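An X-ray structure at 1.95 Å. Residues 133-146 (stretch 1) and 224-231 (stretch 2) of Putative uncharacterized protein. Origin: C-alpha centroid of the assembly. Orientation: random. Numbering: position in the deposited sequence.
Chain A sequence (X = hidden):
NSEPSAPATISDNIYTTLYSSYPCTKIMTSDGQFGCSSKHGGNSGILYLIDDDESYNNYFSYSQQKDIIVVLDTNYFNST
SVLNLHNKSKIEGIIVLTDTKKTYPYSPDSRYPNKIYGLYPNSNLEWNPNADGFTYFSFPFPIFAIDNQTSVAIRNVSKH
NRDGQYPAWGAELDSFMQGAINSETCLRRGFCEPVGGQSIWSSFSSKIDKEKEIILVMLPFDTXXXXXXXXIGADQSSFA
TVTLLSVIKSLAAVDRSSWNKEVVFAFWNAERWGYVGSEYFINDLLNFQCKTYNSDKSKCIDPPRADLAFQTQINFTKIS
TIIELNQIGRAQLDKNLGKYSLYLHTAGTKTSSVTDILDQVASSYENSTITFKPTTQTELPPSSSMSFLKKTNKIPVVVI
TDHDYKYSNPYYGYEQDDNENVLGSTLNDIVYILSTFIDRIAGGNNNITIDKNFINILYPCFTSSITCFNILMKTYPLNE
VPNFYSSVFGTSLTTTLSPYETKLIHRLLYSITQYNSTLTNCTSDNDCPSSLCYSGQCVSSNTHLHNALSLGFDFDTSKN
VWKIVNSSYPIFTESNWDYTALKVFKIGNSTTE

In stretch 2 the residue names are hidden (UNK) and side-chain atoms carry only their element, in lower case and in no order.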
ATOM      1  N   GLY A 133     -18.126   1.055  -0.001  1.00 30.40           N
ATOM      2  CA  GLY A 133     -17.708  -0.224  -0.555  1.00 29.50           C
ATOM      3  C   GLY A 133     -17.739  -0.338  -2.076  1.00 29.31           C
ATOM      4  O   GLY A 133     -17.695  -1.427  -2.622  1.00 29.99           O
ATOM      5  N   PHE A 134     -17.793   0.799  -2.750  1.00 27.57           N
ATOM      6  CA  PHE A 134     -17.857   0.877  -4.205  1.00 29.21           C
ATOM      7  C   PHE A 134     -16.784   0.049  -4.941  1.00 28.53           C
ATOM      8  O   PHE A 134     -17.028  -0.462  -6.038  1.00 28.97           O
ATOM      9  CB  PHE A 134     -17.750   2.341  -4.607  1.00 30.25           C
ATOM     10  CG  PHE A 134     -18.224   2.643  -5.993  1.00 29.87           C
ATOM     11  CD1 PHE A 134     -19.179   1.866  -6.608  1.00 33.49           C
ATOM     12  CD2 PHE A 134     -17.703   3.733  -6.674  1.00 31.05           C
ATOM     13  CE1 PHE A 134     -19.627   2.171  -7.881  1.00 36.33           C
ATOM     14  CE2 PHE A 134     -18.143   4.040  -7.944  1.00 33.91           C
ATOM     15  CZ  PHE A 134     -19.102   3.252  -8.549  1.00 33.45           C
ATOM     16  N   THR A 135     -15.597  -0.070  -4.350  1.00 27.24           N
ATOM     17  CA  THR A 135     -14.517  -0.823  -4.990  1.00 27.61           C
ATOM     18  C   THR A 135     -14.890  -2.290  -5.207  1.00 30.91           C
ATOM     19  O   THR A 135     -14.493  -2.896  -6.208  1.00 27.39           O
ATOM     20  CB  THR A 135     -13.206  -0.737  -4.163  1.00 27.50           C
ATOM     21  OG1 THR A 135     -12.734   0.610  -4.197  1.00 24.80           O
ATOM     22  CG2 THR A 135     -12.122  -1.639  -4.750  1.00 29.51           C
ATOM     23  N   TYR A 136     -15.695  -2.841  -4.298  1.00 30.44           N
ATOM     24  CA  TYR A 136     -15.983  -4.274  -4.302  1.00 31.39           C
ATOM     25  C   TYR A 136     -17.249  -4.642  -5.052  1.00 31.40           C
ATOM     26  O   TYR A 136     -17.914  -5.596  -4.707  1.00 35.24           O
ATOM     27  CB  TYR A 136     -16.049  -4.781  -2.858  1.00 29.98           C
ATOM     28  CG  TYR A 136     -14.787  -4.410  -2.136  1.00 31.16           C
ATOM     29  CD1 TYR A 136     -13.573  -4.974  -2.513  1.00 29.98           C
ATOM     30  CD2 TYR A 136     -14.787  -3.465  -1.114  1.00 29.46           C
ATOM     31  CE1 TYR A 136     -12.400  -4.628  -1.890  1.00 31.21           C
ATOM     32  CE2 TYR A 136     -13.610  -3.113  -0.480  1.00 30.52           C
ATOM     33  CZ  TYR A 136     -12.416  -3.700  -0.876  1.00 31.01           C
ATOM     34  OH  TYR A 136     -11.220  -3.369  -0.268  1.00 34.67           O
ATOM     35  N   PHE A 137     -17.566  -3.887  -6.095  1.00 29.22           N
ATOM     36  CA  PHE A 137     -18.643  -4.249  -7.013  1.00 30.42           C
ATOM     37  C   PHE A 137     -18.065  -4.771  -8.321  1.00 32.82           C
ATOM     38  O   PHE A 137     -16.938  -4.428  -8.696  1.00 28.60           O
ATOM     39  CB  PHE A 137     -19.547  -3.052  -7.275  1.00 30.16           C
ATOM     40  CG  PHE A 137     -20.467  -2.736  -6.136  1.00 32.80           C
ATOM     41  CD1 PHE A 137     -20.021  -1.993  -5.053  1.00 32.89           C
ATOM     42  CD2 PHE A 137     -21.779  -3.203  -6.139  1.00 34.17           C
ATOM     43  CE1 PHE A 137     -20.879  -1.713  -3.984  1.00 33.41           C
ATOM     44  CE2 PHE A 137     -22.639  -2.923  -5.081  1.00 34.34           C
ATOM     45  CZ  PHE A 137     -22.189  -2.177  -4.006  1.00 32.75           C
ATOM     46  N   SER A 138     -18.837  -5.593  -9.020  1.00 30.88           N
ATOM     47  CA  SER A 138     -18.404  -6.167 -10.284  1.00 31.24           C
ATOM     48  C   SER A 138     -19.013  -5.427 -11.467  1.00 32.66           C
ATOM     49  O   SER A 138     -20.214  -5.520 -11.717  1.00 33.35           O
ATOM     50  CB  SER A 138     -18.770  -7.655 -10.359  1.00 31.82           C
ATOM     51  OG  SER A 138     -18.324  -8.205 -11.585  1.00 33.18           O
ATOM     52  N   PHE A 139     -18.176  -4.696 -12.195  1.00 30.49           N
ATOM     53  CA  PHE A 139     -18.626  -3.891 -13.328  1.00 33.46           C
ATOM     54  C   PHE A 139     -18.370  -4.613 -14.649  1.00 32.93           C
ATOM     55  O   PHE A 139     -17.252  -5.063 -14.896  1.00 33.08           O
ATOM     56  CB  PHE A 139     -17.911  -2.531 -13.340  1.00 31.67           C
ATOM     57  CG  PHE A 139     -18.118  -1.727 -12.094  1.00 31.46           C
ATOM     58  CD1 PHE A 139     -17.274  -1.881 -11.001  1.00 30.82           C
ATOM     59  CD2 PHE A 139     -19.160  -0.822 -12.006  1.00 33.81           C
ATOM     60  CE1 PHE A 139     -17.467  -1.148  -9.844  1.00 29.39           C
ATOM     61  CE2 PHE A 139     -19.354  -0.078 -10.853  1.00 30.90           C
ATOM     62  CZ  PHE A 139     -18.509  -0.242  -9.777  1.00 31.19           C
ATOM     63  N   PRO A 140     -19.408  -4.727 -15.502  1.00 35.93           N
ATOM     64  CA  PRO A 140     -19.293  -5.362 -16.821  1.00 37.46           C
ATOM     65  C   PRO A 140     -18.848  -4.410 -17.938  1.00 38.41           C
ATOM     66  O   PRO A 140     -18.896  -4.774 -19.126  1.00 39.15           O
ATOM     67  CB  PRO A 140     -20.718  -5.863 -17.084  1.00 37.51           C
ATOM     68  CG  PRO A 140     -21.569  -4.852 -16.399  1.00 39.37           C
ATOM     69  CD  PRO A 140     -20.812  -4.451 -15.147  1.00 36.21           C
ATOM     70  N   PHE A 141     -18.435  -3.204 -17.563  1.00 34.09           N
ATOM     71  CA  PHE A 141     -17.962  -2.206 -18.512  1.00 33.04           C
ATOM     72  C   PHE A 141     -16.707  -1.573 -17.929  1.00 31.25           C
ATOM     73  O   PHE A 141     -16.522  -1.603 -16.711  1.00 30.59           O
ATOM     74  CB  PHE A 141     -19.037  -1.140 -18.786  1.00 34.69           C
ATOM     75  CG  PHE A 141     -19.606  -0.499 -17.541  1.00 35.21           C
ATOM     76  CD1 PHE A 141     -18.921   0.518 -16.880  1.00 32.16           C
ATOM     77  CD2 PHE A 141     -20.839  -0.895 -17.043  1.00 36.97           C
ATOM     78  CE1 PHE A 141     -19.455   1.102 -15.741  1.00 32.44           C
ATOM     79  CE2 PHE A 141     -21.378  -0.304 -15.910  1.00 38.11           C
ATOM     80  CZ  PHE A 141     -20.687   0.693 -15.259  1.00 35.30           C
ATOM     81  N   PRO A 142     -15.846  -1.001 -18.782  1.00 30.73           N
ATOM     82  CA  PRO A 142     -14.602  -0.447 -18.240  1.00 30.29           C
ATOM     83  C   PRO A 142     -14.798   0.922 -17.588  1.00 29.38           C
ATOM     84  O   PRO A 142     -15.678   1.703 -17.982  1.00 27.95           O
ATOM     85  CB  PRO A 142     -13.707  -0.344 -19.473  1.00 30.48           C
ATOM     86  CG  PRO A 142     -14.672  -0.117 -20.599  1.00 31.75           C
ATOM     87  CD  PRO A 142     -15.904  -0.896 -20.251  1.00 31.67           C
ATOM     88  N   ILE A 143     -13.982   1.195 -16.575  1.00 29.65           N
ATOM     89  CA  ILE A 143     -13.947   2.502 -15.950  1.00 28.53           C
ATOM     90  C   ILE A 143     -12.490   2.974 -15.910  1.00 26.84           C
ATOM     91  O   ILE A 143     -11.607   2.253 -15.431  1.00 26.43           O
ATOM     92  CB  ILE A 143     -14.553   2.488 -14.514  1.00 27.36           C
ATOM     93  CG1 ILE A 143     -15.934   1.817 -14.522  1.00 28.67           C
ATOM     94  CG2 ILE A 143     -14.661   3.906 -13.957  1.00 24.74           C
ATOM     95  CD1 ILE A 143     -16.651   1.840 -13.163  1.00 28.31           C
ATOM     96  N   PHE A 144     -12.240   4.157 -16.465  1.00 28.76           N
ATOM     97  CA  PHE A 144     -10.917   4.789 -16.393  1.00 29.14           C
ATOM     98  C   PHE A 144     -10.976   6.120 -15.665  1.00 27.46           C
ATOM     99  O   PHE A 144     -11.899   6.914 -15.888  1.00 27.79           O
ATOM    100  CB  PHE A 144     -10.337   5.075 -17.789  1.00 31.24           C
ATOM    101  CG  PHE A 144      -9.868   3.863 -18.553  1.00 32.55           C
ATOM    102  CD1 PHE A 144     -10.669   2.753 -18.705  1.00 33.34           C
ATOM    103  CD2 PHE A 144      -8.644   3.880 -19.199  1.00 37.14           C
ATOM    104  CE1 PHE A 144     -10.244   1.660 -19.457  1.00 33.46           C
ATOM    105  CE2 PHE A 144      -8.215   2.790 -19.952  1.00 38.14           C
ATOM    106  CZ  PHE A 144      -9.021   1.679 -20.076  1.00 34.43           C
ATOM    107  N   ALA A 145      -9.961   6.396 -14.847  1.00 27.18           N
ATOM    108  CA  ALA A 145      -9.666   7.761 -14.471  1.00 26.73           C
ATOM    109  C   ALA A 145      -8.601   8.301 -15.430  1.00 26.04           C
ATOM    110  O   ALA A 145      -7.896   7.530 -16.089  1.00 27.13           O
ATOM    111  CB  ALA A 145      -9.182   7.849 -13.020  1.00 25.42           C
ATOM    112  N   ILE A 146      -8.493   9.622 -15.508  1.00 27.73           N
ATOM    113  CA  ILE A 146      -7.511  10.267 -16.372  1.00 29.81           C
ATOM    114  C   ILE A 146      -6.871  11.408 -15.598  1.00 28.62           C
ATOM    115  O   ILE A 146      -7.469  11.922 -14.651  1.00 27.10           O
ATOM    116  CB  ILE A 146      -8.138  10.801 -17.679  1.00 31.13           C
ATOM    117  CG1 ILE A 146      -9.494  11.454 -17.398  1.00 30.71           C
ATOM    118  CG2 ILE A 146      -8.286   9.668 -18.709  1.00 31.47           C
ATOM    119  CD1 ILE A 146     -10.093  12.135 -18.599  1.00 32.87           C
ATOM    120  N   UNK A 224      -4.441   0.933  -1.129  1.00 23.71           N
ATOM    121  CA  UNK A 224      -5.564   0.529  -1.979  1.00 24.98           C
ATOM    122  C   UNK A 224      -6.241   1.738  -2.590  1.00 22.34           C
ATOM    123  O   UNK A 224      -6.078   2.857  -2.120  1.00 23.01           O
ATOM    124  c   UNK A 224      -6.632  -0.267  -1.211  1.00 24.20           C
ATOM    125  c   UNK A 224      -6.105  -1.631  -0.803  1.00 26.31           C
ATOM    126  o   UNK A 224      -7.034   0.471  -0.045  1.00 25.97           O
ATOM    127  N   UNK A 225      -7.023   1.478  -3.635  1.00 23.85           N
ATOM    128  CA  UNK A 225      -7.807   2.498  -4.311  1.00 24.07           C
ATOM    129  C   UNK A 225      -8.748   1.823  -5.302  1.00 23.07           C
ATOM    130  O   UNK A 225      -8.586   0.637  -5.621  1.00 25.64           O
ATOM    131  c   UNK A 225      -6.919   3.490  -5.021  1.00 22.69           C
ATOM    132  N   UNK A 226      -9.740   2.571  -5.766  1.00 22.69           N
ATOM    133  CA  UNK A 226     -10.612   2.104  -6.837  1.00 23.47           C
ATOM    134  C   UNK A 226      -9.738   1.997  -8.087  1.00 24.60           C
ATOM    135  O   UNK A 226      -9.768   0.996  -8.790  1.00 23.50           O
ATOM    136  c   UNK A 226     -12.753   2.532  -9.327  1.00 24.38           C
ATOM    137  c   UNK A 226     -14.020   1.946  -7.384  1.00 26.16           C
ATOM    138  c   UNK A 226     -14.896   1.470  -9.571  1.00 28.06           C
ATOM    139  c   UNK A 226     -13.753   2.025 -10.143  1.00 25.04           C
ATOM    140  c   UNK A 226     -15.036   1.428  -8.195  1.00 26.68           C
ATOM    141  c   UNK A 226     -12.874   2.501  -7.947  1.00 25.44           C
ATOM    142  c   UNK A 226     -11.783   3.062  -7.066  1.00 22.70           C
ATOM    143  N   UNK A 227      -8.967   3.052  -8.335  1.00 23.75           N
ATOM    144  CA  UNK A 227      -8.004   3.102  -9.445  1.00 22.93           C
ATOM    145  C   UNK A 227      -6.614   2.887  -8.876  1.00 22.92           C
ATOM    146  O   UNK A 227      -6.001   3.824  -8.364  1.00 21.94           O
ATOM    147  c   UNK A 227     -11.990   5.287 -11.718  1.00 27.03           C
ATOM    148  c   UNK A 227     -11.209   4.323 -12.312  1.00 25.08           C
ATOM    149  c   UNK A 227     -11.507   5.979 -10.622  1.00 26.79           C
ATOM    150  c   UNK A 227      -9.936   4.065 -11.819  1.00 26.28           C
ATOM    151  c   UNK A 227      -9.443   4.758 -10.724  1.00 24.50           C
ATOM    152  c   UNK A 227      -8.078   4.451 -10.182  1.00 22.83           C
ATOM    153  c   UNK A 227     -10.240   5.711 -10.130  1.00 25.03           C
ATOM    154  N   UNK A 228      -6.112   1.661  -8.958  1.00 22.75           N
ATOM    155  CA  UNK A 228      -4.934   1.300  -8.175  1.00 23.86           C
ATOM    156  C   UNK A 228      -3.624   1.941  -8.664  1.00 22.73           C
ATOM    157  O   UNK A 228      -2.640   1.985  -7.907  1.00 21.37           O
ATOM    158  n   UNK A 228      -6.883  -2.766  -8.312  1.00 28.78           N
ATOM    159  n   UNK A 228      -8.916  -3.156  -9.343  1.00 28.09           N
ATOM    160  c   UNK A 228      -6.020  -2.346  -7.203  1.00 25.77           C
ATOM    161  c   UNK A 228      -4.819  -0.232  -8.101  1.00 22.36           C
ATOM    162  c   UNK A 228      -5.867  -0.827  -7.108  1.00 24.82           C
ATOM    163  n   UNK A 228      -8.860  -2.336  -7.191  1.00 35.64           N
ATOM    164  c   UNK A 228      -8.217  -2.753  -8.278  1.00 29.86           C
ATOM    165  N   UNK A 229      -3.601   2.462  -9.888  1.00 25.16           N
ATOM    166  CA  UNK A 229      -2.432   3.227 -10.336  1.00 25.08           C
ATOM    167  C   UNK A 229      -2.365   4.582  -9.634  1.00 25.16           C
ATOM    168  O   UNK A 229      -1.366   5.282  -9.740  1.00 24.61           O
ATOM    169  c   UNK A 229      -2.442   3.442 -11.847  1.00 26.58           C
ATOM    170  o   UNK A 229      -3.090   1.896 -13.527  1.00 32.10           O
ATOM    171  o   UNK A 229      -1.351   1.369 -12.277  1.00 28.54           O
ATOM    172  c   UNK A 229      -2.273   2.148 -12.613  1.00 27.47           C
ATOM    173  N   UNK A 230      -3.436   4.949  -8.927  1.00 24.40           N
ATOM    174  CA  UNK A 230      -3.502   6.225  -8.217  1.00 23.34           C
ATOM    175  C   UNK A 230      -3.448   6.035  -6.706  1.00 22.49           C
ATOM    176  O   UNK A 230      -3.819   6.938  -5.957  1.00 22.73           O
ATOM    177  c   UNK A 230      -4.943   7.366 -10.048  1.00 24.83           C
ATOM    178  c   UNK A 230      -3.750   8.243 -10.468  1.00 24.25           C
ATOM    179  c   UNK A 230      -6.268   8.091 -10.293  1.00 22.74           C
ATOM    180  c   UNK A 230      -4.783   6.994  -8.571  1.00 24.32           C
ATOM    181  N   UNK A 231      -2.976   4.870  -6.268  1.00 21.74           N
ATOM    182  CA  UNK A 231      -3.012   4.500  -4.857  1.00 23.16           C
ATOM    183  C   UNK A 231      -1.869   5.099  -4.020  1.00 21.43           C
ATOM    184  O   UNK A 231      -1.044   4.346  -3.455  1.00 22.00           O
ATOM    185  c   UNK A 231      -2.996   2.966  -4.731  1.00 23.06           C
ATOM    186  o   UNK A 231      -1.868   2.428  -5.410  1.00 22.51           O
TER

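Position 224 carries three side-chain atoms: a carbon bonded to CA that holds one oxygen and one carbon. Fork and hydroxyl together identify threonine. T224 turns its CA-to-CB bond toward stretch 1, yet its side chain comes no nearer than T224 CG2 to Y136 OH, 5.4 Å, so it makes no contact there; its hydroxyl is hydrogen-bonded elsewhere in the structure.

Position 225 has a single carbon beyond CA, which defines alanine. The CB of A225 points away from stretch 1, and its contact comes from the backbone: its O lies 4.3 Å from T135 CG2.

Position 226 shows one carbon followed by a ring of six carbons. No oxygen is attached to the ring, so the residue is phenylalanine rather than tyrosine. The CA-to-CB bond points sideways, with chi1 at -168° (t), and the ring at its end comes nearer to stretch 1. Near the ring plane, at the edge, F226 CE2 meets F134 O at 3.5 Å, and F226 CZ meets F139 CE1 at 3.7 Å and I143 CD1 at 4.0 Å. T135 OG1 approaches F226 CD2 obliquely at 3.7 Å. The F134 and F226 rings have centroids 5.1 Å apart and planes at 34°; for F139 and F226 the values are 5.8 Å and 67°. Both pairs are oblique.

Position 227 repeats the pattern of one carbon and a six-carbon ring without oxygen, again phenylalanine. Here the CA-to-CB bond points toward stretch 1, with chi1 at -58° (m). A145 CB sits 3.7 Å from the centroid of the F227 ring, only 8° off its normal, a CH-pi contact over the face. At the edge of the same ring, I143 CG2 lies 3.7 Å from F227 CZ.

Position 228 has three carbons, a nitrogen, then a carbon bearing two more nitrogens: a guanidinium, hence arginine. T135 CG2 lies near the guanidinium plane, 4.1 Å from R228 NH1. R228 NE and NH2 are hydrogen-bonded elsewhere in the structure.

Position 229 has two carbons, the second bearing two oxygens. This short carboxylate is aspartate, and D229 remains out of reach of stretch 1.

Position 230 contains four carbons forked at the second, the signature of leucine. L230 CD1 packs 4.0 Å from A145 CB, while its backbone N donates to F227 O at 2.9 Å.

Position 231 ends with one carbon and one oxygen, which is serine. S231 makes no contact across the stretches; its OG donates to R228 O at 2.7 Å.

The contact works by apolar packing, with 427 Å² buried over both sides and no hydrogen bond between the stretches. F226 contributes the largest covered area, 117 Å², its ring meeting F134, T135, F139 and I143. F227 extends the packing along the 143-146 strand, where I143 and A145 point toward stretch 2 while F144 and I146 point away. I143 links the two aromatic sites: I143 CG2 lies 3.7 Å from F227 CZ and 4.4 Å from F226 CE1, and I143 CD1 adds a contact to F226 CZ at 4.0 Å.

Stretch 2 (224-231) TAFFRDLS
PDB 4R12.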